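Local structure of enoyl-CoA hydratase/isomerase (Mycobacterium abscessus, 3QXZ) at residues I110-G113 / M114-A117; L216-A219 / Q220-G223; D245-E248 / G249-F253. The protein probably catalyses the hydration or double-bond isomerisation of enoyl-CoA thioesters, as a trimeric member of the enoyl-CoA hydratase/isomerase (crotonase) family. All blocks are in the same frame, centred on the assembly; numbering follows the deposited sequence.

Contact 1 of 3, residues I110-G113 / M114-A117; sequences IGIG and MTLA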
loop_
_atom_site.group_PDB
_atom_site.type_symbol
_atom_site.label_atom_id
_atom_site.label_comp_id
_atom_site.label_asym_id
_atom_site.label_seq_id
_atom_site.Cartn_x
_atom_site.Cartn_y
_atom_site.Cartn_z
ATOM N N ILE A 110 -11.401 5.329 -18.628
ATOM C CA ILE A 110 -12.602 5.529 -17.806
ATOM C C ILE A 110 -13.290 4.190 -17.542
ATOM O O ILE A 110 -13.426 3.372 -18.459
ATOM C CB ILE A 110 -13.615 6.485 -18.523
ATOM C CG1 ILE A 110 -12.966 7.839 -18.879
ATOM C CG2 ILE A 110 -14.905 6.649 -17.713
ATOM C CD1 ILE A 110 -12.616 8.673 -17.721
ATOM N N GLY A 111 -13.713 3.961 -16.299
ATOM C CA GLY A 111 -14.498 2.767 -15.973
ATOM C C GLY A 111 -13.683 1.511 -16.194
ATOM O O GLY A 111 -12.565 1.400 -15.660
ATOM N N ILE A 112 -14.211 0.562 -16.964
ATOM C CA ILE A 112 -13.453 -0.650 -17.258
ATOM C C ILE A 112 -12.173 -0.351 -18.071
ATOM O O ILE A 112 -11.204 -1.130 -18.030
ATOM C CB ILE A 112 -14.332 -1.782 -17.871
ATOM C CG1 ILE A 112 -13.605 -3.146 -17.711
ATOM C CG2 ILE A 112 -14.813 -1.389 -19.294
ATOM C CD1 ILE A 112 -14.512 -4.330 -17.632
ATOM N N GLY A 113 -12.135 0.788 -18.768
ATOM C CA GLY A 113 -10.877 1.216 -19.391
ATOM C C GLY A 113 -9.771 1.388 -18.357
ATOM O O GLY A 113 -8.614 1.005 -18.596
ATOM N N MET A 114 -10.128 1.978 -17.214
ATOM C CA MET A 114 -9.168 2.105 -16.134
ATOM C C MET A 114 -8.980 0.793 -15.360
ATOM O O MET A 114 -7.841 0.422 -15.041
ATOM C CB MET A 114 -9.561 3.233 -15.183
ATOM C CG MET A 114 -8.644 3.358 -13.950
ATOM S SD MET A 114 -6.871 3.578 -14.294
ATOM C CE MET A 114 -6.959 5.249 -14.900
ATOM N N THR A 115 -10.069 0.086 -15.042
ATOM C CA THR A 115 -9.886 -1.120 -14.207
ATOM C C THR A 115 -9.092 -2.209 -14.933
ATOM O O THR A 115 -8.305 -2.892 -14.288
ATOM C CB THR A 115 -11.198 -1.652 -13.619
ATOM O OG1 THR A 115 -12.013 -2.112 -14.698
ATOM C CG2 THR A 115 -11.946 -0.571 -12.833
ATOM N N LEU A 116 -9.237 -2.323 -16.256
ATOM C CA LEU A 116 -8.353 -3.219 -17.019
ATOM C C LEU A 116 -6.905 -2.732 -17.042
ATOM O O LEU A 116 -5.974 -3.552 -17.038
ATOM C CB LEU A 116 -8.842 -3.456 -18.445
ATOM C CG LEU A 116 -10.095 -4.298 -18.471
ATOM C CD1 LEU A 116 -10.613 -4.307 -19.870
ATOM C CD2 LEU A 116 -9.892 -5.724 -17.953
ATOM N N ALA A 117 -6.689 -1.423 -17.087
ATOM C CA ALA A 117 -5.316 -0.905 -17.017
ATOM C C ALA A 117 -4.661 -1.239 -15.683
ATOM O O ALA A 117 -3.431 -1.447 -15.623
ATOM C CB ALA A 117 -5.298 0.592 -17.265
#
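Gly111 O takes the amide of Thr115 at 2.9 Å and so opens the first turn of helix 112-117, with Gly111 itself in the N-cap position. Met114 N reaches the same oxygen more weakly, with an N-H...O angle of 122°. One residue on, Leu116 N binds Ile112 O at 2.9 Å, and a weaker, longer bond from Ala117 N to Gly113 O continues the series. The positive phi of Gly111 (64°) suits a glycine and swings the chain out of strand 108-110 into the helix.

Ile112 and Leu116, one turn apart, run alongside each other in the same direction, Ile112 CG1 resting 3.8 Å from Leu116 CG. Across Ile112 comes the side chain of Thr115 at roughly a right angle. Its chi1 of 66° tucks OG1 in over the helix backbone, 3.3 Å from Ile112 CA, and the hydrogen-bond partner of this hydroxyl is Asp143 OD1. Thr115 CG2 packs instead against Gly111 O, 3.5 Å away.

This strand-to-helix turn is largely buried in the crotonase fold. Phe31 packs on both Ile112 and Leu116, Ala117 O accepts from Arg123 of strand 122-126, and strand 131-132 meets Ile110 through Ala132 and Met114 through Tyr131.

Contact 2 of 3, residues L216-A219 / Q220-G223; sequences LWDA and QMTG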
loop_
_atom_site.group_PDB
_atom_site.type_symbol
_atom_site.label_atom_id
_atom_site.label_comp_id
_atom_site.label_asym_id
_atom_site.label_seq_id
_atom_site.Cartn_x
_atom_site.Cartn_y
_atom_site.Cartn_z
ATOM N N LEU A 216 5.608 -12.360 -7.082
ATOM C CA LEU A 216 4.984 -11.124 -6.624
ATOM C C LEU A 216 3.451 -11.257 -6.624
ATOM O O LEU A 216 2.787 -10.986 -5.611
ATOM C CB LEU A 216 5.442 -9.943 -7.490
ATOM C CG LEU A 216 4.819 -8.583 -7.181
ATOM C CD1 LEU A 216 5.350 -7.987 -5.929
ATOM C CD2 LEU A 216 5.088 -7.644 -8.371
ATOM N N TRP A 217 2.909 -11.689 -7.756
ATOM C CA TRP A 217 1.466 -11.723 -7.898
ATOM C C TRP A 217 0.825 -12.949 -7.256
ATOM O O TRP A 217 -0.248 -12.804 -6.651
ATOM C CB TRP A 217 1.067 -11.580 -9.361
ATOM C CG TRP A 217 1.218 -10.194 -9.888
ATOM C CD1 TRP A 217 2.102 -9.746 -10.838
ATOM C CD2 TRP A 217 0.442 -9.063 -9.490
ATOM N NE1 TRP A 217 1.924 -8.389 -11.051
ATOM C CE2 TRP A 217 0.901 -7.953 -10.242
ATOM C CE3 TRP A 217 -0.615 -8.878 -8.571
ATOM C CZ2 TRP A 217 0.338 -6.686 -10.119
ATOM C CZ3 TRP A 217 -1.175 -7.610 -8.452
ATOM C CH2 TRP A 217 -0.681 -6.522 -9.207
ATOM N N ASP A 218 1.423 -14.144 -7.368
ATOM C CA ASP A 218 0.829 -15.310 -6.678
ATOM C C ASP A 218 0.702 -15.047 -5.199
ATOM O O ASP A 218 -0.298 -15.425 -4.584
ATOM C CB ASP A 218 1.645 -16.597 -6.841
ATOM C CG ASP A 218 1.544 -17.223 -8.236
ATOM O OD1 ASP A 218 0.673 -16.849 -9.060
ATOM O OD2 ASP A 218 2.353 -18.119 -8.484
ATOM N N ALA A 219 1.709 -14.391 -4.620
ATOM C CA ALA A 219 1.682 -14.115 -3.189
ATOM C C ALA A 219 0.497 -13.209 -2.829
ATOM O O ALA A 219 -0.185 -13.436 -1.829
ATOM C CB ALA A 219 3.034 -13.538 -2.720
ATOM N N GLN A 220 0.235 -12.209 -3.680
ATOM C CA GLN A 220 -0.932 -11.333 -3.493
ATOM C C GLN A 220 -2.235 -12.081 -3.713
ATOM O O GLN A 220 -3.166 -11.951 -2.908
ATOM C CB GLN A 220 -0.865 -10.116 -4.437
ATOM C CG GLN A 220 0.303 -9.187 -4.217
ATOM C CD GLN A 220 0.218 -8.480 -2.906
ATOM O OE1 GLN A 220 -0.866 -8.046 -2.494
ATOM N NE2 GLN A 220 1.355 -8.301 -2.239
ATOM N N MET A 221 -2.318 -12.857 -4.787
ATOM C CA MET A 221 -3.561 -13.537 -5.159
ATOM C C MET A 221 -4.032 -14.556 -4.131
ATOM O O MET A 221 -5.247 -14.722 -3.916
ATOM C CB MET A 221 -3.387 -14.256 -6.498
ATOM C CG MET A 221 -3.260 -13.290 -7.686
ATOM S SD MET A 221 -2.545 -14.095 -9.139
ATOM C CE MET A 221 -3.855 -15.228 -9.548
ATOM N N THR A 222 -3.083 -15.235 -3.496
ATOM C CA THR A 222 -3.384 -16.352 -2.611
ATOM C C THR A 222 -3.121 -16.023 -1.145
ATOM O O THR A 222 -3.347 -16.886 -0.289
ATOM C CB THR A 222 -2.579 -17.623 -2.972
ATOM O OG1 THR A 222 -1.178 -17.370 -2.801
ATOM C CG2 THR A 222 -2.862 -18.084 -4.399
ATOM N N GLY A 223 -2.620 -14.826 -0.833
ATOM C CA GLY A 223 -2.361 -14.464 0.574
ATOM C C GLY A 223 -1.227 -15.274 1.188
ATOM O O GLY A 223 -1.334 -15.728 2.323
HETATM O O HOH W 1 3.696 -9.958 -3.215
#
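Trp217 O receives the amide of Met221 at 2.8 Å in the last turns of helix 206-222, an alpha-helix at whose end Gly223, with positive phi, departs from helical backbone angles. Met221 CG points away from its own carbonyl carbon (chi1 -70°), which lays the side chain back along the preceding turn: CG is 3.2 Å from Trp217 O, and SD lies 4.4 Å from Trp217 CB. The indole carries Leu216 CD2 over one face, toward the rim, while its NE1 is hydrogen-bonded to Asp121 OD1.

Gln220 folds back too. Its chi1 of -63° puts CG 3.4 Å from Leu216 O, and the bend at chi2 (-67°) turns the amide back to a water that NE2 shares with that same carbonyl. The direct hydrogen bond from Gln220 N to Leu216 O is weak, at 3.4 Å, and the water also donates to this oxygen. The second subunit packs on Leu216, Trp217 and Gln220, and the third on Met221.

Asp218 forms salt bridges with Arg214 and Arg232, but its carbonyl serves Thr222 twice. Thr222 N approaches from one face of the carbonyl plane at 3.0 Å, and from the opposite face Thr222 OG1 donates to Asp218 O at 2.8 Å.

Contact 3 of 3, residues D245-E248 / G249-F253; sequences DAAE and GPRAF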
loop_
_atom_site.group_PDB
_atom_site.type_symbol
_atom_site.label_atom_id
_atom_site.label_comp_id
_atom_site.label_asym_id
_atom_site.label_seq_id
_atom_site.Cartn_x
_atom_site.Cartn_y
_atom_site.Cartn_z
ATOM N N ASP A 245 21.948 -18.817 -17.477
ATOM C CA ASP A 245 21.683 -17.367 -17.492
ATOM C C ASP A 245 22.205 -16.671 -16.214
ATOM O O ASP A 245 22.593 -15.507 -16.263
ATOM C CB ASP A 245 20.205 -17.043 -17.720
ATOM C CG ASP A 245 19.794 -17.189 -19.174
ATOM O OD1 ASP A 245 20.672 -17.454 -20.040
ATOM O OD2 ASP A 245 18.605 -16.997 -19.492
ATOM N N ALA A 246 22.269 -17.397 -15.097
ATOM C CA ALA A 246 22.784 -16.825 -13.853
ATOM C C ALA A 246 24.280 -16.537 -13.915
ATOM O O ALA A 246 24.785 -15.680 -13.177
ATOM C CB ALA A 246 22.440 -17.708 -12.642
ATOM N N ALA A 247 24.979 -17.255 -14.794
ATOM C CA ALA A 247 26.403 -16.967 -15.011
ATOM C C ALA A 247 26.587 -15.944 -16.120
ATOM O O ALA A 247 27.516 -15.122 -16.061
ATOM C CB ALA A 247 27.148 -18.239 -15.328
ATOM N N GLU A 248 25.709 -15.982 -17.116
ATOM C CA GLU A 248 25.788 -15.067 -18.254
ATOM C C GLU A 248 25.559 -13.590 -17.888
ATOM O O GLU A 248 26.193 -12.690 -18.434
ATOM C CB GLU A 248 24.810 -15.501 -19.354
ATOM C CG GLU A 248 24.699 -14.550 -20.569
ATOM C CD GLU A 248 26.002 -14.340 -21.374
ATOM O OE1 GLU A 248 27.081 -14.897 -21.063
ATOM O OE2 GLU A 248 25.921 -13.551 -22.325
ATOM N N GLY A 249 24.633 -13.321 -16.976
ATOM C CA GLY A 249 24.391 -11.941 -16.568
ATOM C C GLY A 249 25.650 -11.238 -16.071
ATOM O O GLY A 249 26.028 -10.178 -16.601
ATOM N N PRO A 250 26.295 -11.795 -15.027
ATOM C CA PRO A 250 27.562 -11.201 -14.560
ATOM C C PRO A 250 28.674 -11.252 -15.610
ATOM O O PRO A 250 29.408 -10.265 -15.748
ATOM C CB PRO A 250 27.928 -12.053 -13.336
ATOM C CG PRO A 250 26.552 -12.595 -12.848
ATOM C CD PRO A 250 25.842 -12.887 -14.148
ATOM N N ARG A 251 28.781 -12.350 -16.344
ATOM C CA ARG A 251 29.859 -12.451 -17.356
ATOM C C ARG A 251 29.727 -11.354 -18.414
ATOM O O ARG A 251 30.722 -10.715 -18.772
ATOM C CB ARG A 251 29.842 -13.812 -18.024
ATOM C CG ARG A 251 30.889 -13.978 -19.118
ATOM C CD ARG A 251 30.791 -15.346 -19.748
ATOM N NE ARG A 251 30.623 -16.341 -18.703
ATOM C CZ ARG A 251 29.523 -17.064 -18.529
ATOM N NH1 ARG A 251 29.466 -17.923 -17.527
ATOM N NH2 ARG A 251 28.493 -16.942 -19.365
ATOM N N ALA A 252 28.516 -11.130 -18.917
ATOM C CA ALA A 252 28.300 -10.115 -19.932
ATOM C C ALA A 252 28.568 -8.729 -19.380
ATOM O O ALA A 252 29.223 -7.905 -20.032
ATOM C CB ALA A 252 26.900 -10.226 -20.523
ATOM N N PHE A 253 28.145 -8.495 -18.140
ATOM C CA PHE A 253 28.398 -7.210 -17.477
ATOM C C PHE A 253 29.902 -6.910 -17.350
ATOM O O PHE A 253 30.343 -5.815 -17.709
ATOM C CB PHE A 253 27.710 -7.222 -16.103
ATOM C CG PHE A 253 27.893 -5.963 -15.308
ATOM C CD1 PHE A 253 27.007 -4.898 -15.455
ATOM C CD2 PHE A 253 28.942 -5.846 -14.405
ATOM C CE1 PHE A 253 27.173 -3.722 -14.703
ATOM C CE2 PHE A 253 29.112 -4.681 -13.646
ATOM C CZ PHE A 253 28.222 -3.626 -13.800
#
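Glu248 and Arg251 form a salt bridge between successive turns of helix 245-255, with Glu248 OE1 3.0 Å from Arg251 NH2. As a hydrogen bond it is weak, the N-H...O angle being 133°. The two side chains cross at about a right angle, the carboxylate and guanidinium planes are 36° apart, and OE1 comes to the edge of the guanidinium, near its plane. Arg251 leaves the helix fully extended through chi2 and then bends at chi3 (-44°), which folds the guanidinium back over the preceding turn. The other oxygen of Glu248, OE2, is held as well, so the buried carboxylate has partners on both oxygens: Arg251 on OE1, and Arg257 and the amide of Arg260 on OE2.

Van der Waals contacts follow from the fold-back of Arg251. Its NH1 lies 3.2 Å from Ala247 CB, and Ala247 O sits over one face of the guanidinium, toward its rim. Separately, Ala252 CB touches Glu248 OE2 at 3.9 Å.

Among the backbone bonds, Gly249 N donates to Asp245 O, Arg251 N to Ala247 O and Ala252 N to Glu248 O, the last at 2.8 Å. Pro250 has no N-H to give to Ala246 O, and its CD lies 3.1 Å from that oxygen instead; the helix is kinked here.

The C-terminal segment after the helix closes over one side: the carboxylate of Asp245 takes the amides of Ala262 and Gly263 and touches Trp261, while Pro259 packs on Ala252. Another flank meets the second subunit: Ala246, Pro250 and the ring of Phe253 pack respectively on Gly139, Ala73 and Phe138 of that subunit, the two phenylalanine rings edge-to-face.

In the fold
Contacts 2 and 3 lie within helices, while contact 1 covers the entry from a strand into one, and the three sit at different depths. Contact 1 is the innermost, its centre about 10 Å from that of the chain, and no other subunit touches it; its side-chain contacts are mainly apolar. Contact 2 ends a longer helix, is only partly buried, and meets both other subunits, mixing aromatic and sulfur packing with a water bridge and a doubly used carbonyl. Contact 3, its centre about 29 Å from that of the chain and on the opposite side from contact 1, is nonetheless mostly buried, covered by the chain's own C-terminal segment and the second subunit; a charged network dominates there.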